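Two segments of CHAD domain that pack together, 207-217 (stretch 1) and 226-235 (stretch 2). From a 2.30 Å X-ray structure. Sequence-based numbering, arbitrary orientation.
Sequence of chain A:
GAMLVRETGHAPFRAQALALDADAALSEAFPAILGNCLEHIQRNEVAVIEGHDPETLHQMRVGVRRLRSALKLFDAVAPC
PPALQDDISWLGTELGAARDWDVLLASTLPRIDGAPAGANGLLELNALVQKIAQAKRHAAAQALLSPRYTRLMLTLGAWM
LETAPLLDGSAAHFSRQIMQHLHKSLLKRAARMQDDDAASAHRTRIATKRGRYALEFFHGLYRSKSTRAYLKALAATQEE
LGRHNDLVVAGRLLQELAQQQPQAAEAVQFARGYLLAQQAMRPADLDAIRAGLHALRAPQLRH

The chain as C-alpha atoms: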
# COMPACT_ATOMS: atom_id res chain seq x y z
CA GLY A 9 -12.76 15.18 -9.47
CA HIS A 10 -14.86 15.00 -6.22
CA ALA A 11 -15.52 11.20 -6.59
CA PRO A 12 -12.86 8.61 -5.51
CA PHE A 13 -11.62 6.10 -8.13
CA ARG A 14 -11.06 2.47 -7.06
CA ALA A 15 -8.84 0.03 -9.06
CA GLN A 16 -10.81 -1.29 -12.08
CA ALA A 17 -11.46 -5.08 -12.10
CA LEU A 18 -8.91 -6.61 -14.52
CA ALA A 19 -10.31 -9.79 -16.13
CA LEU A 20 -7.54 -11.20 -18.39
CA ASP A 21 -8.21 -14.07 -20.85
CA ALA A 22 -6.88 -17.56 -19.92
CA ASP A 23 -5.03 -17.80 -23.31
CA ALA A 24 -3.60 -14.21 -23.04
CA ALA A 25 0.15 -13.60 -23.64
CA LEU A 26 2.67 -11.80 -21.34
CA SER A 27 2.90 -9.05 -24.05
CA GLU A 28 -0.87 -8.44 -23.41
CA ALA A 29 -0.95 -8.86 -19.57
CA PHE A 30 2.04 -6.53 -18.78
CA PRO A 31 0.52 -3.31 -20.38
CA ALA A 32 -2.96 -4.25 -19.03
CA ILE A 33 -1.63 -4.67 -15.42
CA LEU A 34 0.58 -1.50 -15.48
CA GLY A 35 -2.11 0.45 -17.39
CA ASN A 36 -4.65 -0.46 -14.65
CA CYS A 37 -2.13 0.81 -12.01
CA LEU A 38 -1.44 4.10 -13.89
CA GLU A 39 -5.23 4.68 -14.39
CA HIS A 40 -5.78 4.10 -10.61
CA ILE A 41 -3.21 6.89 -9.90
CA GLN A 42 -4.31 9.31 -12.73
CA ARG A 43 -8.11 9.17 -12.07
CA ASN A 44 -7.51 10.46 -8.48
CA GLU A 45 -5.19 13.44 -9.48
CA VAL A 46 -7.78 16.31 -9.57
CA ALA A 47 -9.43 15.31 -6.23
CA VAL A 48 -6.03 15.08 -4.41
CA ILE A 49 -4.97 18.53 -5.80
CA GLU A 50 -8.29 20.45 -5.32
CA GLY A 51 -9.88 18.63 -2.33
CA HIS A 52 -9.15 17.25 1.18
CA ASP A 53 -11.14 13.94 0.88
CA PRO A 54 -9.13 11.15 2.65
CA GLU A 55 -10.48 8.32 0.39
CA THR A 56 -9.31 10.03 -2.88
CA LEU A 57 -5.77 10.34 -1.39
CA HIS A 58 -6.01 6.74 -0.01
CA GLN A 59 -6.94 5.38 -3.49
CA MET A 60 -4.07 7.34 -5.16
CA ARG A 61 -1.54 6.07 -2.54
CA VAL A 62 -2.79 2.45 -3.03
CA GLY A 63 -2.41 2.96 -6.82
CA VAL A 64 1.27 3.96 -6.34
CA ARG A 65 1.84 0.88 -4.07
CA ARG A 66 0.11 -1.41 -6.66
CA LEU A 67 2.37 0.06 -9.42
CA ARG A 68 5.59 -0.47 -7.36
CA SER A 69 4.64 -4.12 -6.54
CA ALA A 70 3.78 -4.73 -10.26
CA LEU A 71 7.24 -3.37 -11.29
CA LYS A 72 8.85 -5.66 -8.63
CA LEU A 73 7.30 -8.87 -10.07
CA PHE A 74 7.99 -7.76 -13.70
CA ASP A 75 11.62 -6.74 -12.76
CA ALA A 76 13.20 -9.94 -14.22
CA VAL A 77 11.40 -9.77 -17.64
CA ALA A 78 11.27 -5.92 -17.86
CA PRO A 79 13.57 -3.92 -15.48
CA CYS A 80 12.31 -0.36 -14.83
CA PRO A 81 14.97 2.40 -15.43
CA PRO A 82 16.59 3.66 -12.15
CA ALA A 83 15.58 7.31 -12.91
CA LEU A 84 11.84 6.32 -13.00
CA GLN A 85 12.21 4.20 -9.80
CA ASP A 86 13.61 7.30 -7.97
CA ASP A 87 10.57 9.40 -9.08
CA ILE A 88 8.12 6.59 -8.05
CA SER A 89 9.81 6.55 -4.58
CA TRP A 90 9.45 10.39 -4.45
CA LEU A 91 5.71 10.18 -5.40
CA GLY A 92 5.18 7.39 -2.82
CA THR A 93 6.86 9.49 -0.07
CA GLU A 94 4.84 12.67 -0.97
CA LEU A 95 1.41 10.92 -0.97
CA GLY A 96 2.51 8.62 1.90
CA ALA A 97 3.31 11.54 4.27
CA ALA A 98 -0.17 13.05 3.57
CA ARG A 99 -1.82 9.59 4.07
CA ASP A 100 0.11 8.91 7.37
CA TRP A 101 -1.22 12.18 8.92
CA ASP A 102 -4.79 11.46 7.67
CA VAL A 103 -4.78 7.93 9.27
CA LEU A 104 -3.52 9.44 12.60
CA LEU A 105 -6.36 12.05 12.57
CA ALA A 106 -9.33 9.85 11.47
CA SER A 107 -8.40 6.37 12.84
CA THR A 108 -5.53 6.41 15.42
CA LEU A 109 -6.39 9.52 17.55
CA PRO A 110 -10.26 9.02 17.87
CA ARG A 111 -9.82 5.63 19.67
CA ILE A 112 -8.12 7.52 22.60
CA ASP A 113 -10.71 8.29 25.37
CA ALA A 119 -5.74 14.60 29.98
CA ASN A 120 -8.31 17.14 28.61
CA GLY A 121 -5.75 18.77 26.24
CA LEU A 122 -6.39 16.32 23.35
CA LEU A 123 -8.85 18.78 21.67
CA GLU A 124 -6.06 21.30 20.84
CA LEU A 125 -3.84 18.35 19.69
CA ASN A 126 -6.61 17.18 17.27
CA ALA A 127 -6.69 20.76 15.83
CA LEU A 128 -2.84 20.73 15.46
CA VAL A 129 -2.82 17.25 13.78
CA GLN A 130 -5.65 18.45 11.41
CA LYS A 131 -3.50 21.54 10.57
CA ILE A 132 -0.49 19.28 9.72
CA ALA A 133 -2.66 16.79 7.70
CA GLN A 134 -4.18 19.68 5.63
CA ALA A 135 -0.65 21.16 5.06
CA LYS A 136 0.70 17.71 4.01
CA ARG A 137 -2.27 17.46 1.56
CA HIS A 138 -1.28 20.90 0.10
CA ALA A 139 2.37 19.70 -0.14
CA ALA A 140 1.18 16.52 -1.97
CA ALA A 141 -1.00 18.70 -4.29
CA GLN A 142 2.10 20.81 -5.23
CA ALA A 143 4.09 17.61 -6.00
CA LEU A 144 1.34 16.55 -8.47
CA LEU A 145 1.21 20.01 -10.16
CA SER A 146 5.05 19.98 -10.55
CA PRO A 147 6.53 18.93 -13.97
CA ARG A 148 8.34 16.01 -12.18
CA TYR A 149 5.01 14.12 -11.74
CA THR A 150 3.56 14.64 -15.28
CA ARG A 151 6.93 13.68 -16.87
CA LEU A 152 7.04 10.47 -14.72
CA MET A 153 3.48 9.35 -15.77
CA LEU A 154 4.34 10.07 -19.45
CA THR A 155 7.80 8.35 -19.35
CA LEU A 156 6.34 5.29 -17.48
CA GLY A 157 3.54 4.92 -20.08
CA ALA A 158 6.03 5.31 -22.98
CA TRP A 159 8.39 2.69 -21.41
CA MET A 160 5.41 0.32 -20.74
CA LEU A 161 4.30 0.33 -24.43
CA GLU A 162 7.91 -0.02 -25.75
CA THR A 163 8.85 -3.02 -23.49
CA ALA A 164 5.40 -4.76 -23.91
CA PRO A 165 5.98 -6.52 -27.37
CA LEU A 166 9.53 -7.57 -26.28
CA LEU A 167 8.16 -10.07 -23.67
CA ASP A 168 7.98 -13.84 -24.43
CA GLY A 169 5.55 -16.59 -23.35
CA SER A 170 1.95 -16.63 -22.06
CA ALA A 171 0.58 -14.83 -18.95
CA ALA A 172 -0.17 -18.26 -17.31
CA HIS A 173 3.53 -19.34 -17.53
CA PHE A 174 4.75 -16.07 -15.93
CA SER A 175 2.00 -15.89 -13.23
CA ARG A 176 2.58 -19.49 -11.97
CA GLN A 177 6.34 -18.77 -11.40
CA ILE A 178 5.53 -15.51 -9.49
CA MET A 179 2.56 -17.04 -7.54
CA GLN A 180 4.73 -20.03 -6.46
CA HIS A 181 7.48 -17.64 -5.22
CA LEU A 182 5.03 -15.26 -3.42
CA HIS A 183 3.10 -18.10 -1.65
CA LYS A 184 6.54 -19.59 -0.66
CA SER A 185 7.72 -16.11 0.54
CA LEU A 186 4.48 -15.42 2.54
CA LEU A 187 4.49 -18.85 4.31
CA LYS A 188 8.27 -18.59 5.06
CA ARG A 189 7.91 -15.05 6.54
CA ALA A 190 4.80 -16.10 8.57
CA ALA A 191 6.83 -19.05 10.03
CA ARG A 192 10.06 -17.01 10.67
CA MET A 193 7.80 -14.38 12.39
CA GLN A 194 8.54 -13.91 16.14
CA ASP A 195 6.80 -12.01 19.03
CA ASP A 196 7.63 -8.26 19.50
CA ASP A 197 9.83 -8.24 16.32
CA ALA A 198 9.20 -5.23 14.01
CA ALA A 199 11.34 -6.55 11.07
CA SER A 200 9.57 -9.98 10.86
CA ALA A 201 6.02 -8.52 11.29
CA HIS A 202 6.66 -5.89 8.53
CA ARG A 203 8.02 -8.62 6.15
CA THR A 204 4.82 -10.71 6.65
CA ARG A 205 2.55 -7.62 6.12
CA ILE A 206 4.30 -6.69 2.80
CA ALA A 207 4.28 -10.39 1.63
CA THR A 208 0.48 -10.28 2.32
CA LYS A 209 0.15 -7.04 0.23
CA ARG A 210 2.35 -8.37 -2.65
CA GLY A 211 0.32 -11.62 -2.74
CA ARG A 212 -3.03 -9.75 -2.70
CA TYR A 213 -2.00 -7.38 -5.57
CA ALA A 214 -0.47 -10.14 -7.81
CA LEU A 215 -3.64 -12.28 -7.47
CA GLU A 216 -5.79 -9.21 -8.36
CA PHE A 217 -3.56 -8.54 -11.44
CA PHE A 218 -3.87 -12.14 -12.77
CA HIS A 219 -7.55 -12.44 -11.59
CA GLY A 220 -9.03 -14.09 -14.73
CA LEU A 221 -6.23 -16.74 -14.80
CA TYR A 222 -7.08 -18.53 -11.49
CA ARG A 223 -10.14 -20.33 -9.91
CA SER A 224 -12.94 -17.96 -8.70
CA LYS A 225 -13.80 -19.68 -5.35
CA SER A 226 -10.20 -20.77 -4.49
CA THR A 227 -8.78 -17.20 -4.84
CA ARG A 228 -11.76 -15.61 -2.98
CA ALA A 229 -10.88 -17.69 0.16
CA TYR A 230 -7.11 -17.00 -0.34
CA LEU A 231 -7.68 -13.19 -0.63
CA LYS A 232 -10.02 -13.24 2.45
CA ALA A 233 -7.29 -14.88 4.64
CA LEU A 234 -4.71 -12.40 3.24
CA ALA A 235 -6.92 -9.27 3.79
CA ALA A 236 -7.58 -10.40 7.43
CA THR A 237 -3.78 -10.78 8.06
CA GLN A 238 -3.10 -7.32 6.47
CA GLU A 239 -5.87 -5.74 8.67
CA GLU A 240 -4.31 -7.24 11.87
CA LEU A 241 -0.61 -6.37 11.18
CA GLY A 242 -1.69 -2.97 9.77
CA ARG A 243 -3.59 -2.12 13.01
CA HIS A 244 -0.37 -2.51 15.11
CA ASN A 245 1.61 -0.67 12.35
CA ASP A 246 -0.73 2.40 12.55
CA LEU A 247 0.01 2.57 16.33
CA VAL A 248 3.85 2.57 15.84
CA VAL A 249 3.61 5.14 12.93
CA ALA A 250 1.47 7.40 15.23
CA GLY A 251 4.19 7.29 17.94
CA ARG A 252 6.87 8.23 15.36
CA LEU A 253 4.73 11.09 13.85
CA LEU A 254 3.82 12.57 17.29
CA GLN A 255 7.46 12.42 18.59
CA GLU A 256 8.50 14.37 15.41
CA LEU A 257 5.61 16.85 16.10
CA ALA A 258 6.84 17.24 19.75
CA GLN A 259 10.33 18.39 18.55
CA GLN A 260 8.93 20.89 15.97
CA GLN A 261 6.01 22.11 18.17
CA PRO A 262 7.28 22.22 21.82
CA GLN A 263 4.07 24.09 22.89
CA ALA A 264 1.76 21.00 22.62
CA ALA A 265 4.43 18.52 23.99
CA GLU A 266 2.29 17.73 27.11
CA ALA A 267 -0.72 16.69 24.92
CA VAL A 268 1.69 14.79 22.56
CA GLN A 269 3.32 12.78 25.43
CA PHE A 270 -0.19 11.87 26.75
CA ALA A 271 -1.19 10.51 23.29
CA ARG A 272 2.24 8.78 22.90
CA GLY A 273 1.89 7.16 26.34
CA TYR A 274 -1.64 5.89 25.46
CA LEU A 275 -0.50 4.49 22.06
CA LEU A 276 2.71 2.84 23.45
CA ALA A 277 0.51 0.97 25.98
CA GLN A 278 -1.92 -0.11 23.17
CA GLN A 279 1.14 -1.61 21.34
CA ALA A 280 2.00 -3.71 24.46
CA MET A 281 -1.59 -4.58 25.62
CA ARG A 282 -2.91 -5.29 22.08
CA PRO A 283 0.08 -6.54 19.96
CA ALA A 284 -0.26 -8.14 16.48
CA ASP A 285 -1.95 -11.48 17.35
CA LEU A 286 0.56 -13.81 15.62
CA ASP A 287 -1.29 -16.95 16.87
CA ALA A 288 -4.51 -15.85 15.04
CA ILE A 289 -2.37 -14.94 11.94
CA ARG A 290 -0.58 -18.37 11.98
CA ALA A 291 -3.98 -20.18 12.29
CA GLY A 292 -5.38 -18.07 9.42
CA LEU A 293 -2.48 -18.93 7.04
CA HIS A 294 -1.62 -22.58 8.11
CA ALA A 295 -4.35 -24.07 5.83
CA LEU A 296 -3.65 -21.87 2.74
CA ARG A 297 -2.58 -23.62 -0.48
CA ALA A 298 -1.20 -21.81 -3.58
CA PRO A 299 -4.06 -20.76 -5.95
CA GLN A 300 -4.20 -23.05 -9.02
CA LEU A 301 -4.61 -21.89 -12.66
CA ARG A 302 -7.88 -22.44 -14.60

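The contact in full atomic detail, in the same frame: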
# COMPACT_ATOMS: atom_id res chain seq x y z
N ALA A 207 4.45 -9.13 2.38
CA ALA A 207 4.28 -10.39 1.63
C ALA A 207 2.78 -10.65 1.39
O ALA A 207 2.41 -11.19 0.36
CB ALA A 207 4.89 -11.55 2.40
N THR A 208 1.94 -10.21 2.35
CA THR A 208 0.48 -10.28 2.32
C THR A 208 -0.06 -9.30 1.26
O THR A 208 -0.98 -9.65 0.53
CB THR A 208 -0.06 -10.00 3.73
OG1 THR A 208 0.45 -10.98 4.64
CG2 THR A 208 -1.57 -10.02 3.79
N LYS A 209 0.52 -8.08 1.19
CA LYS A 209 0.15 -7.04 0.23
C LYS A 209 0.55 -7.43 -1.19
O LYS A 209 -0.28 -7.33 -2.10
CB LYS A 209 0.77 -5.68 0.61
CG LYS A 209 -0.13 -4.81 1.48
CD LYS A 209 0.48 -3.42 1.67
CE LYS A 209 -0.44 -2.50 2.44
NZ LYS A 209 0.18 -1.16 2.64
N ARG A 210 1.80 -7.91 -1.37
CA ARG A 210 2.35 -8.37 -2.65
C ARG A 210 1.52 -9.51 -3.24
O ARG A 210 1.23 -9.50 -4.43
CB ARG A 210 3.82 -8.81 -2.50
CG ARG A 210 4.82 -7.67 -2.41
CD ARG A 210 6.22 -8.20 -2.15
NE ARG A 210 7.18 -7.13 -1.88
CZ ARG A 210 8.45 -7.32 -1.55
NH1 ARG A 210 8.93 -8.55 -1.43
NH2 ARG A 210 9.25 -6.29 -1.32
N GLY A 211 1.14 -10.46 -2.38
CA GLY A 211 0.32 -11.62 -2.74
C GLY A 211 -1.10 -11.26 -3.13
O GLY A 211 -1.66 -11.87 -4.04
N ARG A 212 -1.68 -10.25 -2.44
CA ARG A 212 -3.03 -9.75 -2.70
C ARG A 212 -3.08 -9.03 -4.06
O ARG A 212 -3.99 -9.28 -4.84
CB ARG A 212 -3.50 -8.81 -1.57
CG ARG A 212 -5.00 -8.52 -1.58
CD ARG A 212 -5.42 -7.56 -0.49
NE ARG A 212 -5.25 -6.16 -0.88
CZ ARG A 212 -6.19 -5.42 -1.47
NH1 ARG A 212 -7.38 -5.95 -1.74
NH2 ARG A 212 -5.95 -4.16 -1.79
N TYR A 213 -2.08 -8.15 -4.33
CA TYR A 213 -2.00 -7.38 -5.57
C TYR A 213 -1.77 -8.27 -6.80
O TYR A 213 -2.49 -8.12 -7.79
CB TYR A 213 -0.93 -6.27 -5.48
CG TYR A 213 -1.19 -5.21 -4.43
CD1 TYR A 213 -2.48 -4.82 -4.09
CD2 TYR A 213 -0.13 -4.53 -3.83
CE1 TYR A 213 -2.72 -3.83 -3.14
CE2 TYR A 213 -0.36 -3.53 -2.89
CZ TYR A 213 -1.65 -3.18 -2.54
OH TYR A 213 -1.88 -2.20 -1.61
N ALA A 214 -0.80 -9.21 -6.72
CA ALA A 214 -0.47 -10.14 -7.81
C ALA A 214 -1.65 -11.02 -8.21
O ALA A 214 -1.86 -11.26 -9.40
CB ALA A 214 0.71 -11.01 -7.41
N LEU A 215 -2.45 -11.46 -7.22
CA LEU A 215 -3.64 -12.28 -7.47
C LEU A 215 -4.77 -11.45 -8.09
O LEU A 215 -5.59 -11.99 -8.83
CB LEU A 215 -4.09 -12.98 -6.18
CG LEU A 215 -4.89 -14.28 -6.33
CD1 LEU A 215 -4.08 -15.37 -7.05
CD2 LEU A 215 -5.32 -14.79 -4.98
N GLU A 216 -4.81 -10.13 -7.79
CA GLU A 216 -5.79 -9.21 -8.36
C GLU A 216 -5.42 -8.86 -9.80
O GLU A 216 -6.31 -8.64 -10.62
CB GLU A 216 -5.89 -7.93 -7.52
CG GLU A 216 -6.72 -8.08 -6.25
CD GLU A 216 -6.71 -6.89 -5.30
OE1 GLU A 216 -5.73 -6.10 -5.32
OE2 GLU A 216 -7.68 -6.76 -4.52
N PHE A 217 -4.10 -8.82 -10.11
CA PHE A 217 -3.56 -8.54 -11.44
C PHE A 217 -3.87 -9.67 -12.41
O PHE A 217 -4.34 -9.42 -13.52
CB PHE A 217 -2.03 -8.30 -11.39
CG PHE A 217 -1.54 -7.09 -10.63
CD1 PHE A 217 -2.27 -5.90 -10.62
CD2 PHE A 217 -0.31 -7.11 -9.98
CE1 PHE A 217 -1.80 -4.78 -9.93
CE2 PHE A 217 0.16 -5.99 -9.29
CZ PHE A 217 -0.59 -4.83 -9.27
N SER A 226 -11.46 -20.46 -5.16
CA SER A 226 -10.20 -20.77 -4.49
C SER A 226 -9.45 -19.48 -4.12
O SER A 226 -8.91 -19.39 -3.02
CB SER A 226 -9.32 -21.66 -5.38
OG SER A 226 -8.14 -22.07 -4.70
N THR A 227 -9.43 -18.50 -5.05
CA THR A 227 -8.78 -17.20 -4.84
C THR A 227 -9.53 -16.33 -3.85
O THR A 227 -8.89 -15.63 -3.07
CB THR A 227 -8.57 -16.45 -6.16
OG1 THR A 227 -9.81 -16.34 -6.86
CG2 THR A 227 -7.52 -17.10 -7.04
N ARG A 228 -10.88 -16.37 -3.87
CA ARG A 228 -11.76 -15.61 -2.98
C ARG A 228 -11.47 -15.93 -1.50
O ARG A 228 -11.46 -15.02 -0.68
CB ARG A 228 -13.23 -15.88 -3.33
CG ARG A 228 -14.19 -14.83 -2.80
CD ARG A 228 -15.58 -15.02 -3.39
NE ARG A 228 -16.60 -14.31 -2.61
CZ ARG A 228 -17.34 -14.87 -1.66
NH1 ARG A 228 -17.18 -16.15 -1.35
NH2 ARG A 228 -18.24 -14.15 -1.01
N ALA A 229 -11.22 -17.22 -1.19
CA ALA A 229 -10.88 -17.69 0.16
C ALA A 229 -9.44 -17.31 0.52
O ALA A 229 -9.17 -16.99 1.68
CB ALA A 229 -11.08 -19.19 0.25
N TYR A 230 -8.53 -17.35 -0.48
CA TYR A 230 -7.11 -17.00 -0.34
C TYR A 230 -6.94 -15.50 -0.05
O TYR A 230 -6.15 -15.14 0.83
CB TYR A 230 -6.33 -17.42 -1.60
CG TYR A 230 -4.82 -17.34 -1.48
CD1 TYR A 230 -4.08 -18.44 -1.05
CD2 TYR A 230 -4.13 -16.19 -1.84
CE1 TYR A 230 -2.69 -18.38 -0.96
CE2 TYR A 230 -2.75 -16.11 -1.74
CZ TYR A 230 -2.03 -17.21 -1.30
OH TYR A 230 -0.66 -17.13 -1.21
N LEU A 231 -7.69 -14.65 -0.78
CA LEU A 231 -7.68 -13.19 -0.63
C LEU A 231 -8.29 -12.76 0.71
O LEU A 231 -7.81 -11.80 1.30
CB LEU A 231 -8.43 -12.50 -1.79
CG LEU A 231 -7.74 -12.49 -3.16
CD1 LEU A 231 -8.76 -12.41 -4.27
CD2 LEU A 231 -6.75 -11.34 -3.27
N LYS A 232 -9.33 -13.49 1.18
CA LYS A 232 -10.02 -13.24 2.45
C LYS A 232 -9.07 -13.45 3.63
O LYS A 232 -9.03 -12.61 4.53
CB LYS A 232 -11.25 -14.17 2.57
CG LYS A 232 -12.19 -13.82 3.72
CD LYS A 232 -13.22 -14.91 3.94
CE LYS A 232 -14.09 -14.63 5.14
NZ LYS A 232 -15.08 -15.72 5.36
N ALA A 233 -8.28 -14.55 3.61
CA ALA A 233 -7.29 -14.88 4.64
C ALA A 233 -6.12 -13.90 4.61
O ALA A 233 -5.53 -13.62 5.66
CB ALA A 233 -6.80 -16.31 4.44
N LEU A 234 -5.78 -13.38 3.42
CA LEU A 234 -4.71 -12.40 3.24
C LEU A 234 -5.15 -11.03 3.75
O LEU A 234 -4.43 -10.44 4.56
CB LEU A 234 -4.28 -12.34 1.76
CG LEU A 234 -2.92 -12.97 1.41
CD1 LEU A 234 -2.95 -14.49 1.59
CD2 LEU A 234 -2.53 -12.65 -0.01
N ALA A 235 -6.35 -10.55 3.35
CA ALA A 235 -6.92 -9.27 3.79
C ALA A 235 -7.07 -9.18 5.31
O ALA A 235 -6.84 -8.10 5.87
CB ALA A 235 -8.25 -9.02 3.11

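Two helices of one chain pack here in a roughly antiparallel pair, held by apolar side chains, with no hydrogen bond or salt bridge passing between them. Their N-to-C directions differ by 151° and their axes approach to 9.7 Å, and the contact buries 432 Å², both sides summed.

The backbones come nearest at the Thr208 end, where the CA atoms of Thr208 and Leu234 lie 5.7 Å apart; between Leu215 CA and Thr227 CA the gap is 7.6 Å. On the first helix, Thr208 and Gly211 are small enough for this close approach to Leu234. Thr208 lays its methyl against the opposing backbone, CG2 standing 3.0 Å from Leu234 O, a tight approach, while its hydroxyl is hydrogen-bonded elsewhere in the structure. One turn on, Gly211 leaves room for Leu234, whose CD2 reaches to 3.7 Å from Gly211 C and 3.5 Å from Arg212 N. An ideal CB on Gly211 would sit 3.2 Å from Leu234 CD2, so the bare backbone is what lets the leucine settle so closely.

At the wider end, the longer side chain of Leu215 spans the gap. Its CA-to-CB bond points toward the other helix, and Leu215 CD2 touches three residues: Thr227 CG2 at 3.8 Å, Tyr230 CD2 at 3.6 Å and Leu231 CG at 3.8 Å. The methyl meets the Tyr230 ring obliquely, and the tyrosine hydroxyl finds its hydrogen bond elsewhere.

Arg212 shows how a charged residue can serve an apolar contact. Arg212 CG packs 3.7 Å from Leu231 CD2, while the guanidinium pairs with a residue of its own helix, Arg212 NH1 lying 2.9 Å from Glu216 OE2. That oxygen is well out of the guanidinium plane, so the salt bridge rests on charge alone, without a directed N-H.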